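Local coordinates for protein bottromycin amidohydrolase (Streptomyces purpureus, PDB 6I5S) that probably hydrolyses a thiazoline-containing intermediate as the gatekeeping step of bottromycin biosynthesis, and carries two zinc ions, at residues I46-G51 / A381-Y386; R331-L336 / A365-A370. All blocks are in the same frame, centred on the assembly; numbering follows the deposited sequence.

In the fold
Contact 1 brings the loop after strand 43-45 against the start of helix 383-388, more than three hundred residues later, so most of the chain, including the residues that bind the two zinc ions, lies between its segments. Contact 2 is far more local: helix 316-338 meets helix 358-369, and both of its segments come before 381-386 in sequence. The two centres are about 17 Å apart and the nearest atoms about 7 Å, without touching. Helix 374-381 follows 365-370 and leads straight into 381-386, linking the contacts along the chain. Asp348, a ligand of one zinc, comes between the two helices of contact 2 in the sequence.

Contact 1 of 2, residues I46-G51 / A381-Y386; sequences IDAATG and ATADAY
Ala48 puts its methyl group into the angle between Thr382 and Ala383, so that the loop after strand 43-45 of the mixed sheet packs plainly on the break between helices 374-381 and 383-388. The apolar part is a methyl-to-methyl contact, Ala48 CB to Ala383 CB at 3.9 Å, with both CB atoms directed at the opposite segment. Thr382 OG1 is in van der Waals contact, 3.4 Å from Ala48 CB. A chi1 of 60° sets this hydroxyl between its own backbone N and carbonyl carbon, and its hydrogen-bonding partner is Leu378 O, one turn back, so the methyl rests against an oxygen already engaged. No hydrogen bond crosses between the segments. Each is instead held by its own backbone: Gly51 N bonds to Asp47 O at 2.9 Å, closing the turn that presents Ala48, and Tyr386 N bonds to Thr382 O at 2.9 Å. Thr382 is at the N-cap position, but its side chain makes no capping bond. Strand 84-95 backs both sides. Ile46 pairs with Val86 and Ala381 with Val91 through backbone bonds, Thr382 packs on Pro88 and Phe90, and Ile46 also reaches Leu378 of helix 374-381.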
# COMPACT_ATOMS: atom_id res chain seq x y z
N ILE A 46 -7.30 -16.82 10.41
CA ILE A 46 -7.11 -15.76 11.40
C ILE A 46 -8.09 -14.63 11.12
O ILE A 46 -8.22 -14.16 9.98
CB ILE A 46 -5.65 -15.28 11.38
CG1 ILE A 46 -4.73 -16.45 11.80
CG2 ILE A 46 -5.46 -14.08 12.28
CD1 ILE A 46 -3.26 -16.12 11.69
N ASP A 47 -8.83 -14.24 12.15
CA ASP A 47 -9.89 -13.23 12.02
C ASP A 47 -9.26 -11.87 11.79
O ASP A 47 -8.50 -11.39 12.63
CB ASP A 47 -10.75 -13.20 13.29
CG ASP A 47 -12.03 -12.38 13.11
OD1 ASP A 47 -12.35 -12.03 11.96
OD2 ASP A 47 -12.71 -12.10 14.11
N ALA A 48 -9.59 -11.25 10.66
CA ALA A 48 -8.90 -10.03 10.25
C ALA A 48 -9.02 -8.91 11.29
O ALA A 48 -8.19 -8.00 11.29
CB ALA A 48 -9.44 -9.55 8.91
N ALA A 49 -10.03 -8.97 12.16
CA ALA A 49 -10.22 -7.95 13.19
C ALA A 49 -9.53 -8.28 14.51
O ALA A 49 -8.91 -7.40 15.12
CB ALA A 49 -11.72 -7.75 13.42
N THR A 50 -9.64 -9.52 14.99
CA THR A 50 -9.21 -9.87 16.34
C THR A 50 -7.87 -10.60 16.40
O THR A 50 -7.28 -10.68 17.48
CB THR A 50 -10.26 -10.76 17.01
OG1 THR A 50 -10.12 -12.10 16.54
CG2 THR A 50 -11.66 -10.27 16.68
N GLY A 51 -7.40 -11.19 15.30
CA GLY A 51 -6.17 -11.95 15.32
C GLY A 51 -6.30 -13.32 15.91
O GLY A 51 -5.31 -14.07 15.93
N ALA A 381 -4.36 -3.86 7.60
CA ALA A 381 -3.70 -4.41 6.42
C ALA A 381 -4.70 -5.07 5.50
O ALA A 381 -4.42 -5.27 4.31
CB ALA A 381 -2.63 -5.45 6.87
N THR A 382 -5.89 -5.39 6.02
CA THR A 382 -6.81 -6.22 5.27
C THR A 382 -8.24 -5.67 5.29
O THR A 382 -8.63 -4.94 4.37
CB THR A 382 -6.78 -7.69 5.77
OG1 THR A 382 -7.13 -7.80 7.17
CG2 THR A 382 -5.42 -8.30 5.56
N ALA A 383 -9.06 -6.13 6.25
CA ALA A 383 -10.49 -5.80 6.28
C ALA A 383 -10.80 -4.31 6.10
O ALA A 383 -11.72 -3.94 5.39
CB ALA A 383 -11.09 -6.30 7.59
N ASP A 384 -10.07 -3.42 6.81
CA ASP A 384 -10.42 -2.00 6.69
C ASP A 384 -9.97 -1.43 5.36
O ASP A 384 -10.58 -0.48 4.86
CB ASP A 384 -9.81 -1.23 7.85
CG ASP A 384 -10.74 -1.15 9.06
OD1 ASP A 384 -11.79 -1.81 9.04
OD2 ASP A 384 -10.45 -0.40 10.01
N ALA A 385 -8.94 -2.01 4.76
CA ALA A 385 -8.56 -1.58 3.40
C ALA A 385 -9.58 -2.04 2.37
O ALA A 385 -9.92 -1.30 1.44
CB ALA A 385 -7.17 -2.08 3.04
N TYR A 386 -10.11 -3.24 2.50
CA TYR A 386 -11.16 -3.63 1.56
C TYR A 386 -12.36 -2.71 1.72
O TYR A 386 -13.01 -2.32 0.76
CB TYR A 386 -11.56 -5.08 1.78
CG TYR A 386 -10.40 -6.03 1.43
CD1 TYR A 386 -9.82 -6.00 0.17
CD2 TYR A 386 -9.90 -6.94 2.35
CE1 TYR A 386 -8.76 -6.83 -0.17
CE2 TYR A 386 -8.81 -7.80 2.03
CZ TYR A 386 -8.26 -7.72 0.76
OH TYR A 386 -7.21 -8.53 0.35

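Contact 2 of 2, residues R331-L336 / A365-A370; sequences RIARAL and AELTRA
Arg334 and Ala370 meet in a helix-helix packing contact between helices 316-338 and 358-369; in this superfamily such helices usually belong to a (beta/alpha)8-like catalytic barrel. The arginine extends from its helix with CG anti to the backbone N (chi1 179°), then bends at chi3 (59°), which lays the guanidinium over Ala370 O. Ala370 O consequently lies over one face of the flat group, 3.2 Å from Arg334 CZ, rather than in front of an N-H. Arg334 NE is closer still to Ala370 O, at 3.0 Å, but the angle is too poor for a hydrogen bond. The contact is probably electrostatic, a carbonyl oxygen resting over a positive group; the arginine is poorly ordered, so its exact pose carries less weight. Arg334 CD, 3.1 Å from the same Ala370 O, continues the contact along the aliphatic part of the chain.

Deeper in, the surfaces are apolar. Ala333 points its methyl at the other helix, and the side chain of Leu367 leans in until its CD2 branch lies 4.4 Å from Ala333 CB, a loose contact between buried groups. Leu367 also packs on Leu273 of helix 273-280, which places it between two helices. Beyond the interface, Arg369 runs back along its own helix to bring NH2 within 2.7 Å of Glu366 OE2, the carboxylate oxygen that also pairs with Arg277 and lies at the edge of the Arg369 guanidinium, in its plane. The Ala370 methyl lies alongside helix 316-338, with its CB 4.1 Å from Arg331 N.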
# COMPACT_ATOMS: atom_id res chain seq x y z
N ARG A 331 2.89 7.80 17.23
CA ARG A 331 2.03 7.88 18.41
C ARG A 331 0.73 8.62 18.11
O ARG A 331 -0.31 8.29 18.68
CB ARG A 331 2.79 8.51 19.59
CG ARG A 331 3.95 7.60 20.07
CD ARG A 331 4.39 7.97 21.47
NE ARG A 331 5.17 9.21 21.49
CZ ARG A 331 6.45 9.28 21.16
NH1 ARG A 331 7.11 8.19 20.77
NH2 ARG A 331 7.08 10.44 21.21
N ILE A 332 0.77 9.58 17.19
CA ILE A 332 -0.47 10.26 16.77
C ILE A 332 -1.39 9.28 16.04
O ILE A 332 -2.60 9.24 16.31
CB ILE A 332 -0.16 11.47 15.89
CG1 ILE A 332 0.52 12.56 16.72
CG2 ILE A 332 -1.46 11.99 15.27
CD1 ILE A 332 1.00 13.73 15.91
N ALA A 333 -0.81 8.45 15.16
CA ALA A 333 -1.57 7.40 14.47
C ALA A 333 -2.20 6.45 15.48
O ALA A 333 -3.38 6.12 15.37
CB ALA A 333 -0.66 6.63 13.51
N ARG A 334 -1.44 6.06 16.54
CA ARG A 334 -2.03 5.18 17.56
C ARG A 334 -3.16 5.88 18.30
O ARG A 334 -4.21 5.28 18.56
CB ARG A 334 -0.99 4.71 18.58
CG ARG A 334 -1.63 3.79 19.68
CD ARG A 334 -0.64 3.27 20.68
NE ARG A 334 0.06 4.34 21.38
CZ ARG A 334 0.83 4.15 22.45
NH1 ARG A 334 0.99 2.93 22.96
NH2 ARG A 334 1.43 5.19 23.01
N ALA A 335 -2.96 7.15 18.64
CA ALA A 335 -3.98 7.87 19.38
C ALA A 335 -5.24 8.04 18.55
O ALA A 335 -6.36 7.97 19.08
CB ALA A 335 -3.42 9.25 19.80
N LEU A 336 -5.08 8.24 17.24
CA LEU A 336 -6.23 8.29 16.34
C LEU A 336 -7.01 6.97 16.35
O LEU A 336 -8.25 6.95 16.43
CB LEU A 336 -5.75 8.66 14.94
CG LEU A 336 -5.44 10.13 14.69
CD1 LEU A 336 -4.65 10.34 13.38
CD2 LEU A 336 -6.75 10.90 14.65
N ALA A 365 5.71 -2.56 10.89
CA ALA A 365 6.65 -2.38 12.00
C ALA A 365 6.54 -0.97 12.62
O ALA A 365 6.58 -0.83 13.84
CB ALA A 365 8.07 -2.65 11.50
N GLU A 366 6.41 0.07 11.80
CA GLU A 366 6.20 1.42 12.34
C GLU A 366 4.95 1.48 13.21
O GLU A 366 4.98 2.09 14.30
CB GLU A 366 6.05 2.46 11.22
CG GLU A 366 7.30 2.76 10.39
CD GLU A 366 8.28 3.69 11.02
OE1 GLU A 366 7.91 4.41 11.98
OE2 GLU A 366 9.46 3.74 10.55
N LEU A 367 3.85 0.89 12.75
CA LEU A 367 2.60 0.97 13.49
C LEU A 367 2.66 0.15 14.79
O LEU A 367 2.17 0.59 15.83
CB LEU A 367 1.45 0.47 12.60
CG LEU A 367 1.12 1.42 11.44
CD1 LEU A 367 0.27 0.70 10.41
CD2 LEU A 367 0.35 2.63 12.00
N THR A 368 3.30 -1.02 14.76
CA THR A 368 3.40 -1.79 16.00
C THR A 368 4.42 -1.18 16.97
O THR A 368 4.21 -1.24 18.19
CB THR A 368 3.76 -3.27 15.70
OG1 THR A 368 4.94 -3.36 14.90
CG2 THR A 368 2.60 -3.92 14.95
N ARG A 369 5.50 -0.57 16.46
CA ARG A 369 6.42 0.17 17.34
C ARG A 369 5.70 1.27 18.09
O ARG A 369 6.04 1.56 19.23
CB ARG A 369 7.59 0.79 16.57
CG ARG A 369 8.68 -0.17 16.19
CD ARG A 369 9.99 0.54 15.82
NE ARG A 369 9.99 1.37 14.62
CZ ARG A 369 10.12 0.97 13.37
NH1 ARG A 369 10.27 -0.30 13.05
NH2 ARG A 369 10.14 1.88 12.44
N ALA A 370 4.73 1.92 17.44
CA ALA A 370 3.92 2.96 18.07
C ALA A 370 2.91 2.42 19.08
O ALA A 370 2.32 3.22 19.82
CB ALA A 370 3.19 3.76 16.98